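Transcriptional regulator, TetR family (Thermus thermophilus, PDB 3VPR) acts as a transcriptional repressor, probably binding regulatory DNA through an N-terminal helix-turn-helix motif. Local coordinates at residues 65-70 and 119-124; 80-85 and 124-129. One frame throughout, in Å; residues are numbered along the deposited sequence.

Interaction 1 of 2, residues 65-70 and 119-124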
ATOM      1  N   ALA A  65     -14.669  12.906   5.681  1.00 49.90           N
ATOM      2  CA  ALA A  65     -15.261  11.604   5.972  1.00 51.40           C
ATOM      3  C   ALA A  65     -14.916  11.107   7.371  1.00 45.51           C
ATOM      4  O   ALA A  65     -15.774  10.586   8.076  1.00 56.27           O
ATOM      5  CB  ALA A  65     -14.811  10.593   4.934  1.00 54.47           C
ATOM      6  N   GLY A  66     -13.660  11.282   7.767  1.00 51.04           N
ATOM      7  CA  GLY A  66     -13.224  10.843   9.080  1.00 52.23           C
ATOM      8  C   GLY A  66     -13.627  11.761  10.220  1.00 57.27           C
ATOM      9  O   GLY A  66     -13.629  11.356  11.385  1.00 59.90           O
ATOM     10  N   GLU A  67     -13.958  13.007   9.903  1.00 59.38           N
ATOM     11  CA  GLU A  67     -14.367  13.944  10.939  1.00 55.89           C
ATOM     12  C   GLU A  67     -15.758  13.583  11.432  1.00 47.71           C
ATOM     13  O   GLU A  67     -16.098  13.830  12.581  1.00 44.71           O
ATOM     14  CB  GLU A  67     -14.347  15.378  10.407  1.00 50.15           C
ATOM     15  CG  GLU A  67     -12.949  15.876  10.080  1.00 60.46           C
ATOM     16  CD  GLU A  67     -12.936  17.258   9.457  1.00 61.73           C
ATOM     17  OE1 GLU A  67     -13.770  17.520   8.558  1.00 48.95           O
ATOM     18  OE2 GLU A  67     -12.079  18.072   9.858  1.00 64.23           O
ATOM     19  N   LYS A  68     -16.561  12.981  10.563  1.00 44.81           N
ATOM     20  CA  LYS A  68     -17.902  12.600  10.959  1.00 46.95           C
ATOM     21  C   LYS A  68     -17.786  11.609  12.116  1.00 62.15           C
ATOM     22  O   LYS A  68     -18.534  11.690  13.098  1.00 61.75           O
ATOM     23  CB  LYS A  68     -18.639  11.917   9.806  1.00 50.04           C
ATOM     24  CG  LYS A  68     -18.401  12.497   8.408  1.00 62.22           C
ATOM     25  CD  LYS A  68     -18.910  13.918   8.266  1.00 66.83           C
ATOM     26  CE  LYS A  68     -19.046  14.327   6.804  1.00 67.73           C
ATOM     27  NZ  LYS A  68     -19.731  15.647   6.685  1.00 55.10           N
ATOM     28  N   ALA A  69     -16.833  10.686  11.999  1.00 49.42           N
ATOM     29  CA  ALA A  69     -16.631   9.646  13.001  1.00 49.73           C
ATOM     30  C   ALA A  69     -16.228  10.159  14.376  1.00 50.41           C
ATOM     31  O   ALA A  69     -16.562   9.543  15.385  1.00 49.55           O
ATOM     32  CB  ALA A  69     -15.598   8.629  12.501  1.00 44.70           C
ATOM     33  N   LEU A  70     -15.503  11.273  14.418  1.00 51.66           N
ATOM     34  CA  LEU A  70     -15.072  11.847  15.681  1.00 53.34           C
ATOM     35  C   LEU A  70     -16.275  12.233  16.547  1.00 59.70           C
ATOM     36  O   LEU A  70     -16.176  12.309  17.778  1.00 55.70           O
ATOM     37  CB  LEU A  70     -14.196  13.080  15.431  1.00 54.69           C
ATOM     38  CG  LEU A  70     -12.797  12.867  14.840  1.00 59.46           C
ATOM     39  CD1 LEU A  70     -12.102  14.209  14.644  1.00 46.71           C
ATOM     40  CD2 LEU A  70     -11.979  11.989  15.768  1.00 51.77           C
ATOM     41  N   ARG A 119      -3.244  14.288   4.714  1.00 31.74           N
ATOM     42  CA  ARG A 119      -3.098  12.867   4.998  1.00 34.05           C
ATOM     43  C   ARG A 119      -2.782  12.717   6.496  1.00 39.77           C
ATOM     44  O   ARG A 119      -3.395  11.903   7.181  1.00 32.99           O
ATOM     45  CB  ARG A 119      -1.958  12.274   4.170  1.00 39.34           C
ATOM     46  CG  ARG A 119      -1.694  10.811   4.437  1.00 51.26           C
ATOM     47  CD  ARG A 119      -0.243  10.452   4.122  1.00 60.16           C
ATOM     48  NE  ARG A 119       0.677  10.903   5.163  1.00 52.90           N
ATOM     49  CZ  ARG A 119       2.001  10.811   5.078  1.00 65.85           C
ATOM     50  NH1 ARG A 119       2.564  10.288   3.995  1.00 48.22           N
ATOM     51  NH2 ARG A 119       2.767  11.228   6.086  1.00 46.60           N
ATOM     52  N   ASP A 120      -1.821  13.502   6.999  1.00 35.04           N
ATOM     53  CA  ASP A 120      -1.469  13.437   8.413  1.00 35.12           C
ATOM     54  C   ASP A 120      -2.682  13.753   9.291  1.00 41.73           C
ATOM     55  O   ASP A 120      -2.900  13.098  10.312  1.00 36.10           O
ATOM     56  CB  ASP A 120      -0.319  14.404   8.744  1.00 37.33           C
ATOM     57  CG  ASP A 120       1.047  13.866   8.311  1.00 53.76           C
ATOM     58  OD1 ASP A 120       1.125  12.682   7.912  1.00 55.99           O
ATOM     59  OD2 ASP A 120       2.045  14.618   8.373  1.00 52.54           O
ATOM     60  N   ARG A 121      -3.480  14.739   8.880  1.00 40.72           N
ATOM     61  CA  ARG A 121      -4.669  15.143   9.635  1.00 41.81           C
ATOM     62  C   ARG A 121      -5.648  13.984   9.765  1.00 44.42           C
ATOM     63  O   ARG A 121      -6.256  13.770  10.822  1.00 40.89           O
ATOM     64  CB  ARG A 121      -5.347  16.325   8.938  1.00 46.89           C
ATOM     65  CG  ARG A 121      -6.518  16.958   9.679  1.00 51.14           C
ATOM     66  CD  ARG A 121      -6.932  18.253   8.955  1.00 67.99           C
ATOM     67  NE  ARG A 121      -8.046  18.954   9.592  1.00 81.98           N
ATOM     68  CZ  ARG A 121      -7.987  19.536  10.787  1.00 83.64           C
ATOM     69  NH1 ARG A 121      -6.863  19.511  11.493  1.00 73.73           N
ATOM     70  NH2 ARG A 121      -9.059  20.142  11.278  1.00 83.31           N
ATOM     71  N   HIS A 122      -5.797  13.238   8.677  1.00 42.34           N
ATOM     72  CA  HIS A 122      -6.687  12.089   8.645  1.00 37.95           C
ATOM     73  C   HIS A 122      -6.191  11.011   9.624  1.00 38.73           C
ATOM     74  O   HIS A 122      -6.976  10.417  10.362  1.00 37.42           O
ATOM     75  CB  HIS A 122      -6.736  11.523   7.223  1.00 36.82           C
ATOM     76  CG  HIS A 122      -7.820  10.514   7.005  1.00 35.47           C
ATOM     77  ND1 HIS A 122      -9.153  10.793   7.228  1.00 25.35           N
ATOM     78  CD2 HIS A 122      -7.775   9.245   6.531  1.00 32.16           C
ATOM     79  CE1 HIS A 122      -9.882   9.742   6.896  1.00 31.13           C
ATOM     80  NE2 HIS A 122      -9.071   8.790   6.469  1.00 32.09           N
ATOM     81  N   GLU A 123      -4.882  10.767   9.616  1.00 37.90           N
ATOM     82  CA  GLU A 123      -4.275   9.770  10.491  1.00 36.33           C
ATOM     83  C   GLU A 123      -4.420  10.206  11.949  1.00 40.46           C
ATOM     84  O   GLU A 123      -4.634   9.383  12.843  1.00 45.93           O
ATOM     85  CB  GLU A 123      -2.797   9.580  10.119  1.00 30.13           C
ATOM     86  CG  GLU A 123      -2.015   8.687  11.072  1.00 33.52           C
ATOM     87  CD  GLU A 123      -0.818   8.028  10.407  1.00 43.85           C
ATOM     88  OE1 GLU A 123      -0.186   8.661   9.535  1.00 53.78           O
ATOM     89  OE2 GLU A 123      -0.500   6.876  10.760  1.00 44.56           O
ATOM     90  N   GLU A 124      -4.321  11.511  12.181  1.00 42.96           N
ATOM     91  CA  GLU A 124      -4.458  12.056  13.532  1.00 41.12           C
ATOM     92  C   GLU A 124      -5.896  11.932  14.051  1.00 32.95           C
ATOM     93  O   GLU A 124      -6.110  11.723  15.243  1.00 40.35           O
ATOM     94  CB  GLU A 124      -3.999  13.518  13.561  1.00 45.52           C
ATOM     95  CG  GLU A 124      -4.042  14.155  14.945  1.00 63.45           C
ATOM     96  CD  GLU A 124      -3.333  13.319  16.004  1.00 74.43           C
ATOM     97  OE1 GLU A 124      -2.141  12.981  15.803  1.00 75.85           O
ATOM     98  OE2 GLU A 124      -3.971  13.003  17.038  1.00 65.35           O
TER
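Between segments 65-70 and 119-124, of helices 47-70 and 109-135, the CA atoms come nearest at Gly-66 and His-122, 6.7 Å apart. The contact belongs to the all-helical TetR-family fold, in which helix 47-70 runs from the DNA-binding end into the C-terminal helical domain. It is small, burying 107 Å² in all, and consists of one buried van der Waals touch and a more exposed charged pair. In the buried part, the His-122 ring presents its edge to the glycine, and Gly-66 CA lies near the ring plane, 4.1 Å from His-122 CE1. The first torsion explains the reach: with CG anti to the backbone N (chi1 -169°), the ring is carried across to helix 47-70 although its CB does not aim there. A beta carbon modelled on Gly-66 would lie 3.0 Å from that same CE1, so this close approach depends on the missing side chain. His-122 NE2 has its partner on helix 75-92, a hydrogen bond with His-86 ND1. That bond helps to fix the rotation of the ring. Beside it, Glu-67 and Arg-121 approach each other, the arginine with its chain extended from CG to NE. Their planes stand 78° apart, so carboxylate and guanidinium do not meet flat in a two-pronged pairing. What forms is a long salt bridge, in which Glu-67 OE2 stands 3.9 Å from Arg-121 NH2 and 4.1 Å from Arg-121 NE.

Interaction 2 of 2, residues 80-85 and 124-129; sequences RRFMEA and ENLRAI
Phe-82 lays one face of its ring under the side chain of Leu-126. The evidence for a CH-pi contact is direct: Leu-126 CD1 sits 4.1 Å from the centroid of the Phe-82 ring and only 18° off its normal, shifted somewhat toward the rim. The two side chains cross at about a right angle, and two of the leucine's carbons stand over the same face, Leu-126 CB lying 3.8 Å from Phe-82 CZ. The CB of Phe-82 points toward segment 124-129, and CG anti to the backbone N (chi1 -180°) sets the ring beside Leu-126. Ile-129, one turn further on, comes in obliquely on the same side of the ring plane; Ile-129 CD1 lies 4.1 Å from both Phe-82 CB and Phe-82 CD2. Asn-125 adds a marginal touch, its CB 4.5 Å from Phe-82 CE2. On the opposite side the His-122 imidazole stacks with a large offset, and Ala-69 of helix 47-70 also packs against the phenylalanine, so the ring is wedged among three helices. With an alanine in place of Phe-82, a gap is likely to open between these helices, and Leu-126 and His-122 would lose the ring they pack on. The axes of the short segments are 11.1 Å apart at closest approach, so the backbones stay well separated and the bulky ring does the bridging. Elsewhere on helix 75-92, Glu-84 forms a salt bridge with Arg-175 of helix 170-183. With N-to-C directions 154° apart, segments 80-85 and 124-129 form a near-antiparallel helix pair, joined by apolar packing in the core of the TetR-type C-terminal domain.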
ATOM      1  N   ARG A  80     -15.733   2.174  13.365  1.00 30.73           N
ATOM      2  CA  ARG A  80     -16.381   1.521  12.227  1.00 36.93           C
ATOM      3  C   ARG A  80     -16.838   2.522  11.170  1.00 43.95           C
ATOM      4  O   ARG A  80     -16.662   2.301   9.964  1.00 49.26           O
ATOM      5  CB  ARG A  80     -17.572   0.676  12.693  1.00 31.95           C
ATOM      6  CG  ARG A  80     -18.243  -0.113  11.554  1.00 45.69           C
ATOM      7  CD  ARG A  80     -19.287  -1.123  12.069  1.00 56.27           C
ATOM      8  NE  ARG A  80     -20.541  -0.502  12.504  1.00 56.12           N
ATOM      9  CZ  ARG A  80     -21.465   0.007  11.687  1.00 57.67           C
ATOM     10  NH1 ARG A  80     -21.298  -0.022  10.371  1.00 56.64           N
ATOM     11  NH2 ARG A  80     -22.566   0.546  12.191  1.00 51.47           N
ATOM     12  N   ARG A  81     -17.420   3.626  11.623  1.00 43.56           N
ATOM     13  CA  ARG A  81     -17.882   4.644  10.700  1.00 39.04           C
ATOM     14  C   ARG A  81     -16.690   5.254   9.985  1.00 28.83           C
ATOM     15  O   ARG A  81     -16.729   5.487   8.790  1.00 38.18           O
ATOM     16  CB  ARG A  81     -18.672   5.716  11.444  1.00 48.20           C
ATOM     17  CG  ARG A  81     -19.818   5.139  12.261  1.00 73.08           C
ATOM     18  CD  ARG A  81     -20.987   6.095  12.321  1.00 86.44           C
ATOM     19  NE  ARG A  81     -21.656   6.168  11.027  1.00 97.49           N
ATOM     20  CZ  ARG A  81     -22.311   7.234  10.583  1.00102.49           C
ATOM     21  NH1 ARG A  81     -22.386   8.332  11.329  1.00104.52           N
ATOM     22  NH2 ARG A  81     -22.885   7.205   9.386  1.00104.60           N
ATOM     23  N   PHE A  82     -15.614   5.509  10.712  1.00 28.74           N
ATOM     24  CA  PHE A  82     -14.443   6.066  10.072  1.00 31.01           C
ATOM     25  C   PHE A  82     -13.977   5.141   8.933  1.00 34.80           C
ATOM     26  O   PHE A  82     -13.792   5.580   7.797  1.00 31.61           O
ATOM     27  CB  PHE A  82     -13.327   6.239  11.089  1.00 32.57           C
ATOM     28  CG  PHE A  82     -12.061   6.819  10.518  1.00 42.19           C
ATOM     29  CD1 PHE A  82     -11.164   6.024   9.809  1.00 32.42           C
ATOM     30  CD2 PHE A  82     -11.751   8.165  10.715  1.00 36.49           C
ATOM     31  CE1 PHE A  82      -9.967   6.564   9.311  1.00 32.02           C
ATOM     32  CE2 PHE A  82     -10.570   8.704  10.225  1.00 34.77           C
ATOM     33  CZ  PHE A  82      -9.674   7.908   9.524  1.00 31.88           C
HETATM   34  N   MSE A  83     -13.820   3.855   9.236  1.00 35.56           N
HETATM   35  CA  MSE A  83     -13.345   2.899   8.244  1.00 35.57           C
HETATM   36  C   MSE A  83     -14.276   2.762   7.039  1.00 36.67           C
HETATM   37  O   MSE A  83     -13.811   2.726   5.894  1.00 32.05           O
HETATM   38  CB  MSE A  83     -13.109   1.540   8.907  1.00 28.80           C
HETATM   39  CG  MSE A  83     -12.011   1.575   9.963  1.00 39.30           C
HETATM   40 SE   MSE A  83     -11.796  -0.093  10.953  1.00 46.86          SE
HETATM   41  CE  MSE A  83     -10.971  -1.166   9.527  1.00 31.06           C
ATOM     42  N   GLU A  84     -15.579   2.703   7.290  1.00 34.05           N
ATOM     43  CA  GLU A  84     -16.545   2.579   6.201  1.00 37.57           C
ATOM     44  C   GLU A  84     -16.661   3.837   5.344  1.00 39.14           C
ATOM     45  O   GLU A  84     -16.743   3.746   4.121  1.00 42.72           O
ATOM     46  CB  GLU A  84     -17.915   2.180   6.751  1.00 43.16           C
ATOM     47  CG  GLU A  84     -17.947   0.728   7.207  1.00 55.32           C
ATOM     48  CD  GLU A  84     -19.330   0.247   7.593  1.00 59.16           C
ATOM     49  OE1 GLU A  84     -20.264   0.386   6.777  1.00 76.83           O
ATOM     50  OE2 GLU A  84     -19.481  -0.280   8.711  1.00 68.37           O
ATOM     51  N   ALA A  85     -16.668   5.005   5.979  1.00 31.18           N
ATOM     52  CA  ALA A  85     -16.751   6.260   5.246  1.00 35.71           C
ATOM     53  C   ALA A  85     -15.502   6.382   4.370  1.00 33.88           C
ATOM     54  O   ALA A  85     -15.585   6.799   3.223  1.00 40.65           O
ATOM     55  CB  ALA A  85     -16.839   7.448   6.228  1.00 30.02           C
ATOM     56  N   GLU A 124      -4.321  11.511  12.181  1.00 42.96           N
ATOM     57  CA  GLU A 124      -4.458  12.056  13.532  1.00 41.12           C
ATOM     58  C   GLU A 124      -5.896  11.932  14.051  1.00 32.95           C
ATOM     59  O   GLU A 124      -6.110  11.723  15.243  1.00 40.35           O
ATOM     60  CB  GLU A 124      -3.999  13.518  13.561  1.00 45.52           C
ATOM     61  CG  GLU A 124      -4.042  14.155  14.945  1.00 63.45           C
ATOM     62  CD  GLU A 124      -3.333  13.319  16.004  1.00 74.43           C
ATOM     63  OE1 GLU A 124      -2.141  12.981  15.803  1.00 75.85           O
ATOM     64  OE2 GLU A 124      -3.971  13.003  17.038  1.00 65.35           O
ATOM     65  N   ASN A 125      -6.885  12.045  13.165  1.00 32.49           N
ATOM     66  CA  ASN A 125      -8.276  11.904  13.600  1.00 36.50           C
ATOM     67  C   ASN A 125      -8.542  10.447  13.988  1.00 44.91           C
ATOM     68  O   ASN A 125      -9.314  10.164  14.916  1.00 49.41           O
ATOM     69  CB  ASN A 125      -9.254  12.317  12.496  1.00 36.72           C
ATOM     70  CG  ASN A 125      -9.308  13.822  12.290  1.00 53.66           C
ATOM     71  OD1 ASN A 125      -9.186  14.587  13.244  1.00 51.95           O
ATOM     72  ND2 ASN A 125      -9.508  14.254  11.042  1.00 48.49           N
ATOM     73  N   LEU A 126      -7.899   9.518  13.279  1.00 37.18           N
ATOM     74  CA  LEU A 126      -8.088   8.107  13.585  1.00 34.78           C
ATOM     75  C   LEU A 126      -7.463   7.829  14.944  1.00 30.56           C
ATOM     76  O   LEU A 126      -8.047   7.140  15.778  1.00 28.70           O
ATOM     77  CB  LEU A 126      -7.437   7.222  12.509  1.00 29.20           C
ATOM     78  CG  LEU A 126      -7.503   5.705  12.737  1.00 34.87           C
ATOM     79  CD1 LEU A 126      -8.940   5.275  12.949  1.00 24.78           C
ATOM     80  CD2 LEU A 126      -6.884   4.968  11.530  1.00 30.06           C
ATOM     81  N   ARG A 127      -6.271   8.374  15.158  1.00 34.10           N
ATOM     82  CA  ARG A 127      -5.570   8.197  16.416  1.00 34.54           C
ATOM     83  C   ARG A 127      -6.399   8.726  17.573  1.00 43.86           C
ATOM     84  O   ARG A 127      -6.444   8.110  18.645  1.00 37.52           O
ATOM     85  CB  ARG A 127      -4.218   8.910  16.377  1.00 36.11           C
ATOM     86  CG  ARG A 127      -3.245   8.312  15.370  1.00 35.49           C
ATOM     87  CD  ARG A 127      -1.840   8.868  15.551  1.00 42.07           C
ATOM     88  NE  ARG A 127      -0.925   8.346  14.540  1.00 44.33           N
ATOM     89  CZ  ARG A 127       0.353   8.699  14.427  1.00 48.73           C
ATOM     90  NH1 ARG A 127       0.877   9.578  15.269  1.00 53.94           N
ATOM     91  NH2 ARG A 127       1.109   8.175  13.469  1.00 39.64           N
ATOM     92  N   ALA A 128      -7.058   9.862  17.357  1.00 35.04           N
ATOM     93  CA  ALA A 128      -7.898  10.450  18.403  1.00 42.60           C
ATOM     94  C   ALA A 128      -9.025   9.492  18.776  1.00 33.79           C
ATOM     95  O   ALA A 128      -9.363   9.368  19.949  1.00 41.64           O
ATOM     96  CB  ALA A 128      -8.482  11.799  17.942  1.00 36.01           C
ATOM     97  N   ILE A 129      -9.614   8.824  17.786  1.00 31.43           N
ATOM     98  CA  ILE A 129     -10.688   7.866  18.065  1.00 35.46           C
ATOM     99  C   ILE A 129     -10.139   6.675  18.864  1.00 35.15           C
ATOM    100  O   ILE A 129     -10.737   6.239  19.841  1.00 34.81           O
ATOM    101  CB  ILE A 129     -11.324   7.326  16.770  1.00 39.47           C
ATOM    102  CG1 ILE A 129     -12.057   8.445  16.034  1.00 45.19           C
ATOM    103  CG2 ILE A 129     -12.280   6.191  17.086  1.00 39.21           C
ATOM    104  CD1 ILE A 129     -12.659   8.006  14.706  1.00 38.43           C
TER

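Both interactions use helix 109-135, on consecutive turns that share Glu-124, and their centres lie 6 Å apart on the same side of the chain's centre. Helices 47-70 and 75-92, successive in the chain, thus share helix 109-135 as partner. Along the sequence the segments alternate: 65-70, 80-85, 119-124, 124-129. The two contacts also touch directly, with Gly-66 CA 3.5 Å from Phe-82 CD2 and Leu-70 CD2 3.6 Å from Ile-129 CG1. Interaction 1 joins the helix leading from the DNA-binding end to the C-terminal domain, while interaction 2 lies inside that domain; together they make one three-helix packing cluster, which holds the far end of helix 47-70 against the C-terminal domain.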